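PDB 3EGE: putative methyltransferase from antibiotic biosynthesis pathway from Anabaena variabilis ATCC 29413, which probably transfers methyl groups from S-adenosylmethionine to a substrate, possibly a compound of an antibiotic biosynthesis pathway. Local coordinates for residues V59-P64 / P76-F81; G35-D40 / S94-I99. One frame throughout, in Å; residues are numbered along the deposited sequence.

After helix 20-30 the chain lays down strand 37-41, one half of contact 2, then helix 47-53 and strand 58-62. Helix 66-70 follows, and strand 78-81 returns parallel to 58-62; this is contact 1, which closes a short loop of eleven residues. The chain then crosses back over both strands, and strand 97-101 pairs with 37-41 on its other flank, completing contact 2. The short closure thus falls wholly within the 53-residue loop of the long one. Because 58-62 neighbours 37-41, with Tyr60 N meeting Ile38 O, the two contacts join four adjacent parallel strands, 78-81, 58-62, 37-41 and 97-101, of the methyltransferase sheet.

Contact 1: residues V59-P64 / P76-F81; sequences VYAVEP and PQVEWF. With EDO (1,2-ethanediol), chain B.
Val59-Val62, on strand 58-62, and Val78-Phe81 pair in parallel within a beta-alpha-beta unit whose helix is 66-70, at one end of the Rossmann-like sheet. Val59 N starts the ladder on Gln77 O at 2.8 Å. Glu79 N then donates to Val59 O, Ala61 N to Glu79 O, Phe81 N to Ala61 O, and Glu63 N closes the series on Phe81 O at 3.0 Å. On one face of the sheet, Ala61 CB sits over the six-membered ring of Trp80, 3.9 Å from its centroid and nearest CE3 (3.5 Å), a CH-pi contact. Glu63 CB approaches Trp80 CZ2 at 3.7 Å, while a water at the indole edge accepts from Trp80 NE1 and donates to Glu63 O. On the other face, Tyr60 and Phe81 run side by side, Tyr60 CB 3.9 Å from Phe81 CE1. The Glu63 chain runs beside the indole and bends at chi2 (51°), which places CD; OE1 accepts from 1,2-ethanediol O1 (2.8 Å) and Gly44 N, OE2 from Ser65 N. In relatives, an acidic residue at the second strand's C-terminal end commonly holds the ribose hydroxyls of S-adenosylmethionine; the diol, probably from the crystallisation liquor, fits such a role without proving it.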
ATOM      1  N   VAL A  59      13.838   4.983 -11.318  1.00 62.36           N
ATOM      2  CA  VAL A  59      13.236   5.071  -9.982  1.00 62.61           C
ATOM      3  C   VAL A  59      14.282   5.346  -8.899  1.00 63.11           C
ATOM      4  O   VAL A  59      15.282   4.652  -8.828  1.00 61.72           O
ATOM      5  CB  VAL A  59      12.441   3.775  -9.583  1.00 63.25           C
ATOM      6  CG1 VAL A  59      11.695   3.981  -8.250  1.00 59.40           C
ATOM      7  CG2 VAL A  59      11.430   3.372 -10.655  1.00 60.56           C
ATOM      8  N   TYR A  60      14.041   6.376  -8.077  1.00 64.33           N
ATOM      9  CA  TYR A  60      14.867   6.659  -6.902  1.00 64.22           C
ATOM     10  C   TYR A  60      14.048   6.136  -5.697  1.00 63.14           C
ATOM     11  O   TYR A  60      13.078   6.768  -5.272  1.00 58.95           O
ATOM     12  CB  TYR A  60      15.203   8.152  -6.758  1.00 65.36           C
ATOM     13  CG  TYR A  60      15.975   8.800  -7.905  1.00 63.18           C
ATOM     14  CD1 TYR A  60      16.838   8.066  -8.736  1.00 62.12           C
ATOM     15  CD2 TYR A  60      15.910  10.189  -8.095  1.00 66.00           C
ATOM     16  CE1 TYR A  60      17.560   8.681  -9.768  1.00 63.12           C
ATOM     17  CE2 TYR A  60      16.639  10.820  -9.131  1.00 64.08           C
ATOM     18  CZ  TYR A  60      17.454  10.054  -9.955  1.00 64.86           C
ATOM     19  OH  TYR A  60      18.152  10.660 -10.959  1.00 66.54           O
ATOM     20  N   ALA A  61      14.451   4.965  -5.192  1.00 63.32           N
ATOM     21  CA  ALA A  61      13.790   4.282  -4.063  1.00 63.11           C
ATOM     22  C   ALA A  61      14.327   4.811  -2.750  1.00 62.99           C
ATOM     23  O   ALA A  61      15.524   4.750  -2.525  1.00 62.83           O
ATOM     24  CB  ALA A  61      14.015   2.779  -4.138  1.00 61.13           C
ATOM     25  N   VAL A  62      13.438   5.325  -1.896  1.00 64.16           N
ATOM     26  CA  VAL A  62      13.801   5.811  -0.549  1.00 65.53           C
ATOM     27  C   VAL A  62      13.051   4.945   0.463  1.00 65.40           C
ATOM     28  O   VAL A  62      11.835   4.877   0.391  1.00 63.16           O
ATOM     29  CB  VAL A  62      13.488   7.319  -0.335  1.00 66.22           C
ATOM     30  CG1 VAL A  62      13.958   7.784   1.056  1.00 56.70           C
ATOM     31  CG2 VAL A  62      14.144   8.161  -1.472  1.00 62.84           C
ATOM     32  N   GLU A  63      13.803   4.300   1.373  1.00 67.18           N
ATOM     33  CA  GLU A  63      13.281   3.408   2.414  1.00 68.61           C
ATOM     34  C   GLU A  63      14.186   3.430   3.658  1.00 69.22           C
ATOM     35  O   GLU A  63      15.338   3.076   3.527  1.00 67.98           O
ATOM     36  CB  GLU A  63      13.245   1.968   1.856  1.00 68.86           C
ATOM     37  CG  GLU A  63      12.887   0.841   2.883  1.00 69.00           C
ATOM     38  CD  GLU A  63      11.622   1.165   3.664  1.00 69.37           C
ATOM     39  OE1 GLU A  63      10.626   1.560   3.026  1.00 68.11           O
ATOM     40  OE2 GLU A  63      11.633   1.065   4.909  1.00 74.92           O
ATOM     41  N   PRO A  64      13.668   3.783   4.867  1.00 71.55           N
ATOM     42  CA  PRO A  64      14.560   3.792   6.070  1.00 74.27           C
ATOM     43  C   PRO A  64      15.089   2.419   6.546  1.00 77.09           C
ATOM     44  O   PRO A  64      16.191   2.361   7.118  1.00 78.90           O
ATOM     45  CB  PRO A  64      13.656   4.389   7.166  1.00 73.42           C
ATOM     46  CG  PRO A  64      12.291   3.996   6.760  1.00 68.83           C
ATOM     47  CD  PRO A  64      12.300   4.188   5.252  1.00 71.16           C
ATOM     48  N   PRO A  76      19.095  -2.137 -12.899  1.00 75.31           N
ATOM     49  CA  PRO A  76      19.866  -1.025 -13.478  1.00 74.73           C
ATOM     50  C   PRO A  76      19.223   0.373 -13.415  1.00 73.24           C
ATOM     51  O   PRO A  76      19.959   1.353 -13.357  1.00 72.95           O
ATOM     52  CB  PRO A  76      20.052  -1.438 -14.956  1.00 74.86           C
ATOM     53  CG  PRO A  76      19.743  -2.833 -15.017  1.00 75.61           C
ATOM     54  CD  PRO A  76      18.822  -3.171 -13.916  1.00 74.75           C
ATOM     55  N   GLN A  77      17.888   0.429 -13.462  1.00 70.71           N
ATOM     56  CA  GLN A  77      17.102   1.666 -13.433  1.00 69.98           C
ATOM     57  C   GLN A  77      16.491   2.021 -12.059  1.00 67.73           C
ATOM     58  O   GLN A  77      15.649   2.916 -11.976  1.00 66.00           O
ATOM     59  CB  GLN A  77      16.027   1.650 -14.548  1.00 71.25           C
ATOM     60  CG  GLN A  77      16.572   1.817 -15.999  1.00 75.92           C
ATOM     61  CD  GLN A  77      17.171   0.565 -16.622  1.00 82.65           C
ATOM     62  OE1 GLN A  77      16.799  -0.550 -16.286  1.00 94.72           O
ATOM     63  NE2 GLN A  77      18.090   0.753 -17.569  1.00 89.08           N
ATOM     64  N   VAL A  78      16.922   1.338 -10.996  1.00 66.28           N
ATOM     65  CA  VAL A  78      16.488   1.638  -9.633  1.00 65.48           C
ATOM     66  C   VAL A  78      17.721   2.075  -8.824  1.00 64.68           C
ATOM     67  O   VAL A  78      18.736   1.382  -8.845  1.00 63.56           O
ATOM     68  CB  VAL A  78      15.767   0.436  -8.950  1.00 65.88           C
ATOM     69  CG1 VAL A  78      15.289   0.805  -7.539  1.00 58.98           C
ATOM     70  CG2 VAL A  78      14.567  -0.013  -9.780  1.00 63.74           C
ATOM     71  N   GLU A  79      17.644   3.246  -8.175  1.00 64.01           N
ATOM     72  CA  GLU A  79      18.698   3.719  -7.257  1.00 63.64           C
ATOM     73  C   GLU A  79      18.148   3.666  -5.836  1.00 62.13           C
ATOM     74  O   GLU A  79      17.112   4.237  -5.566  1.00 60.75           O
ATOM     75  CB  GLU A  79      19.201   5.130  -7.597  1.00 62.52           C
ATOM     76  CG  GLU A  79      19.820   5.279  -9.019  1.00 61.02           C
ATOM     77  CD  GLU A  79      21.022   4.386  -9.308  1.00 60.56           C
ATOM     78  OE1 GLU A  79      21.597   3.748  -8.399  1.00 60.70           O
ATOM     79  OE2 GLU A  79      21.407   4.305 -10.486  1.00 64.33           O
ATOM     80  N   TRP A  80      18.870   3.003  -4.935  1.00 62.55           N
ATOM     81  CA  TRP A  80      18.420   2.822  -3.558  1.00 63.13           C
ATOM     82  C   TRP A  80      19.054   3.814  -2.567  1.00 61.90           C
ATOM     83  O   TRP A  80      20.302   3.949  -2.479  1.00 60.49           O
ATOM     84  CB  TRP A  80      18.681   1.385  -3.090  1.00 64.79           C
ATOM     85  CG  TRP A  80      17.745   1.029  -2.017  1.00 72.71           C
ATOM     86  CD1 TRP A  80      17.857   1.315  -0.667  1.00 74.55           C
ATOM     87  CD2 TRP A  80      16.474   0.402  -2.191  1.00 75.41           C
ATOM     88  NE1 TRP A  80      16.758   0.837   0.005  1.00 75.98           N
ATOM     89  CE2 TRP A  80      15.881   0.290  -0.899  1.00 77.09           C
ATOM     90  CE3 TRP A  80      15.791  -0.109  -3.307  1.00 75.23           C
ATOM     91  CZ2 TRP A  80      14.622  -0.302  -0.694  1.00 72.51           C
ATOM     92  CZ3 TRP A  80      14.519  -0.695  -3.107  1.00 73.97           C
ATOM     93  CH2 TRP A  80      13.955  -0.787  -1.805  1.00 73.76           C
ATOM     94  N   PHE A  81      18.176   4.489  -1.828  1.00 61.14           N
ATOM     95  CA  PHE A  81      18.530   5.441  -0.777  1.00 61.72           C
ATOM     96  C   PHE A  81      17.897   5.010   0.562  1.00 63.21           C
ATOM     97  O   PHE A  81      16.673   4.781   0.623  1.00 63.10           O
ATOM     98  CB  PHE A  81      18.006   6.836  -1.131  1.00 60.49           C
ATOM     99  CG  PHE A  81      18.569   7.384  -2.403  1.00 57.81           C
ATOM    100  CD1 PHE A  81      17.980   7.075  -3.630  1.00 59.48           C
ATOM    101  CD2 PHE A  81      19.706   8.190  -2.386  1.00 55.41           C
ATOM    102  CE1 PHE A  81      18.513   7.586  -4.849  1.00 58.29           C
ATOM    103  CE2 PHE A  81      20.255   8.696  -3.592  1.00 60.32           C
ATOM    104  CZ  PHE A  81      19.647   8.394  -4.819  1.00 59.87           C
TER
HETATM  105  C1  EDO B 261       7.703   2.063   4.909  1.00 85.19           C
HETATM  106  O1  EDO B 261       8.671   3.008   4.461  1.00 77.85           O
HETATM  107  C2  EDO B 261       7.219   1.251   3.715  1.00 87.10           C
HETATM  108  O2  EDO B 261       7.112  -0.122   4.098  1.00 93.09           O
HETATM  109  O   HOH W   1      17.040   1.101   3.162  1.00 66.58           O

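Contact 2: residues G35-D40 / S94-I99; sequences GSVIAD and SVDGVI
Ser36 enters the contact with its CA and CB against Asp96 OD2, while its hydroxyl is hydrogen-bonded to Pro33 O. At the next peptide, Val37 N donates to Asp96 OD2 at 2.9 Å, nearly straight at 171°, using the anti lone pair of the carboxylate oxygen. Val37 O is gripped twice, by Asp96 N from above the carbonyl plane (2.8 Å) and by Gly97 N within it (3.1 Å). Val37 CG1 meanwhile meets CG1 of Val95, the two side chains crossing at about a right angle. Ile38 comes next, its CB 3.4 Å from Gly97 O; as Gly97 carries no side chain, CG2 of Ile38 lies against its backbone. Ile38 CG1 lies between the backbone N and the carbonyl carbon (chi1 66°), and an extended chi2 (157°) carries CD1 to within 4.0 Å of Ile99 CD1. These are the first and fourth strands of the Rossmann-like sheet, neighbours at the point where the order of strand addition reverses direction. Ala39 carries the ladder on, its N donating to Gly97 O and its O accepting from Ile99 N (2.8 Å). Ala39 CB, on the face opposite Ile38, touches Val95 CG1 near Ile120 of helix 110-120. At Asp40, OD1 lies 3.6 Å from Ile99 CG1, an apolar flank to the carboxylate, whose OD2 is hydrogen-bonded to Ser49 OG in helix 47-53.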
ATOM      1  N   GLY A  35      11.260   6.910 -19.926  1.00 65.58           N
ATOM      2  CA  GLY A  35      12.518   7.587 -19.596  1.00 65.12           C
ATOM      3  C   GLY A  35      12.391   8.692 -18.552  1.00 64.65           C
ATOM      4  O   GLY A  35      13.361   9.378 -18.267  1.00 65.14           O
ATOM      5  N   SER A  36      11.196   8.893 -17.999  1.00 64.28           N
ATOM      6  CA  SER A  36      10.994   9.845 -16.907  1.00 63.85           C
ATOM      7  C   SER A  36      11.551   9.221 -15.617  1.00 64.25           C
ATOM      8  O   SER A  36      11.808   8.007 -15.555  1.00 65.16           O
ATOM      9  CB  SER A  36       9.515  10.206 -16.754  1.00 64.34           C
ATOM     10  OG  SER A  36       9.035  10.841 -17.928  1.00 62.31           O
ATOM     11  N   VAL A  37      11.793  10.083 -14.628  1.00 63.65           N
ATOM     12  CA  VAL A  37      12.335   9.714 -13.332  1.00 61.28           C
ATOM     13  C   VAL A  37      11.246   9.937 -12.281  1.00 61.48           C
ATOM     14  O   VAL A  37      10.512  10.939 -12.324  1.00 59.30           O
ATOM     15  CB  VAL A  37      13.647  10.493 -13.000  1.00 62.68           C
ATOM     16  CG1 VAL A  37      14.290  10.022 -11.661  1.00 58.81           C
ATOM     17  CG2 VAL A  37      14.653  10.300 -14.107  1.00 60.59           C
ATOM     18  N   ILE A  38      11.088   8.936 -11.396  1.00 61.87           N
ATOM     19  CA  ILE A  38      10.190   9.017 -10.274  1.00 61.23           C
ATOM     20  C   ILE A  38      10.909   8.691  -8.963  1.00 61.27           C
ATOM     21  O   ILE A  38      11.890   7.945  -8.952  1.00 59.03           O
ATOM     22  CB  ILE A  38       8.886   8.118 -10.448  1.00 62.67           C
ATOM     23  CG1 ILE A  38       9.194   6.602 -10.473  1.00 63.26           C
ATOM     24  CG2 ILE A  38       8.092   8.542 -11.728  1.00 60.61           C
ATOM     25  CD1 ILE A  38       8.014   5.739 -10.097  1.00 61.94           C
ATOM     26  N   ALA A  39      10.408   9.271  -7.870  1.00 62.34           N
ATOM     27  CA  ALA A  39      10.859   8.959  -6.524  1.00 62.45           C
ATOM     28  C   ALA A  39       9.773   8.053  -5.952  1.00 63.55           C
ATOM     29  O   ALA A  39       8.574   8.316  -6.162  1.00 60.77           O
ATOM     30  CB  ALA A  39      11.026  10.178  -5.692  1.00 60.83           C
ATOM     31  N   ASP A  40      10.205   6.953  -5.304  1.00 65.13           N
ATOM     32  CA  ASP A  40       9.322   5.993  -4.605  1.00 65.34           C
ATOM     33  C   ASP A  40       9.693   6.151  -3.121  1.00 65.21           C
ATOM     34  O   ASP A  40      10.767   5.677  -2.671  1.00 63.86           O
ATOM     35  CB  ASP A  40       9.553   4.559  -5.113  1.00 67.22           C
ATOM     36  CG  ASP A  40       8.597   3.516  -4.485  1.00 66.89           C
ATOM     37  OD1 ASP A  40       7.696   3.861  -3.679  1.00 69.56           O
ATOM     38  OD2 ASP A  40       8.760   2.315  -4.824  1.00 74.03           O
ATOM     39  N   SER A  94      14.497  17.157  -8.914  1.00 62.01           N
ATOM     40  CA  SER A  94      15.300  16.029  -9.386  1.00 61.24           C
ATOM     41  C   SER A  94      14.501  14.844  -9.953  1.00 61.34           C
ATOM     42  O   SER A  94      15.103  13.900 -10.505  1.00 61.10           O
ATOM     43  CB  SER A  94      16.194  15.530  -8.233  1.00 59.94           C
ATOM     44  OG  SER A  94      15.416  15.156  -7.128  1.00 58.15           O
ATOM     45  N   VAL A  95      13.179  14.868  -9.801  1.00 61.40           N
ATOM     46  CA  VAL A  95      12.313  13.819 -10.329  1.00 61.84           C
ATOM     47  C   VAL A  95      11.119  14.437 -11.025  1.00 61.89           C
ATOM     48  O   VAL A  95      10.705  15.561 -10.711  1.00 61.40           O
ATOM     49  CB  VAL A  95      11.851  12.798  -9.213  1.00 63.06           C
ATOM     50  CG1 VAL A  95      13.077  12.156  -8.525  1.00 58.28           C
ATOM     51  CG2 VAL A  95      10.896  13.459  -8.177  1.00 59.84           C
ATOM     52  N   ASP A  96      10.583  13.681 -11.980  1.00 62.67           N
ATOM     53  CA  ASP A  96       9.395  14.069 -12.771  1.00 61.83           C
ATOM     54  C   ASP A  96       8.104  13.722 -12.048  1.00 62.78           C
ATOM     55  O   ASP A  96       7.140  14.441 -12.193  1.00 63.24           O
ATOM     56  CB  ASP A  96       9.419  13.385 -14.132  1.00 60.78           C
ATOM     57  CG  ASP A  96      10.614  13.775 -14.923  1.00 62.45           C
ATOM     58  OD1 ASP A  96      10.729  14.987 -15.178  1.00 63.82           O
ATOM     59  OD2 ASP A  96      11.445  12.905 -15.271  1.00 64.61           O
ATOM     60  N   GLY A  97       8.108  12.625 -11.277  1.00 62.16           N
ATOM     61  CA  GLY A  97       6.972  12.188 -10.487  1.00 62.09           C
ATOM     62  C   GLY A  97       7.383  11.534  -9.170  1.00 63.01           C
ATOM     63  O   GLY A  97       8.542  11.202  -8.950  1.00 62.10           O
ATOM     64  N   VAL A  98       6.404  11.376  -8.286  1.00 63.83           N
ATOM     65  CA  VAL A  98       6.617  10.839  -6.970  1.00 63.85           C
ATOM     66  C   VAL A  98       5.484   9.882  -6.638  1.00 65.16           C
ATOM     67  O   VAL A  98       4.320  10.189  -6.901  1.00 65.30           O
ATOM     68  CB  VAL A  98       6.642  11.979  -5.907  1.00 65.19           C
ATOM     69  CG1 VAL A  98       6.871  11.413  -4.486  1.00 63.59           C
ATOM     70  CG2 VAL A  98       7.705  13.051  -6.243  1.00 64.89           C
ATOM     71  N   ILE A  99       5.835   8.734  -6.052  1.00 65.59           N
ATOM     72  CA  ILE A  99       4.856   7.757  -5.586  1.00 65.22           C
ATOM     73  C   ILE A  99       5.116   7.298  -4.132  1.00 63.64           C
ATOM     74  O   ILE A  99       6.250   7.333  -3.647  1.00 62.94           O
ATOM     75  CB  ILE A  99       4.770   6.494  -6.538  1.00 65.24           C
ATOM     76  CG1 ILE A  99       5.980   5.551  -6.373  1.00 66.39           C
ATOM     77  CG2 ILE A  99       4.612   6.916  -7.998  1.00 64.64           C
ATOM     78  CD1 ILE A  99       5.818   4.268  -7.094  1.00 65.20           C
TER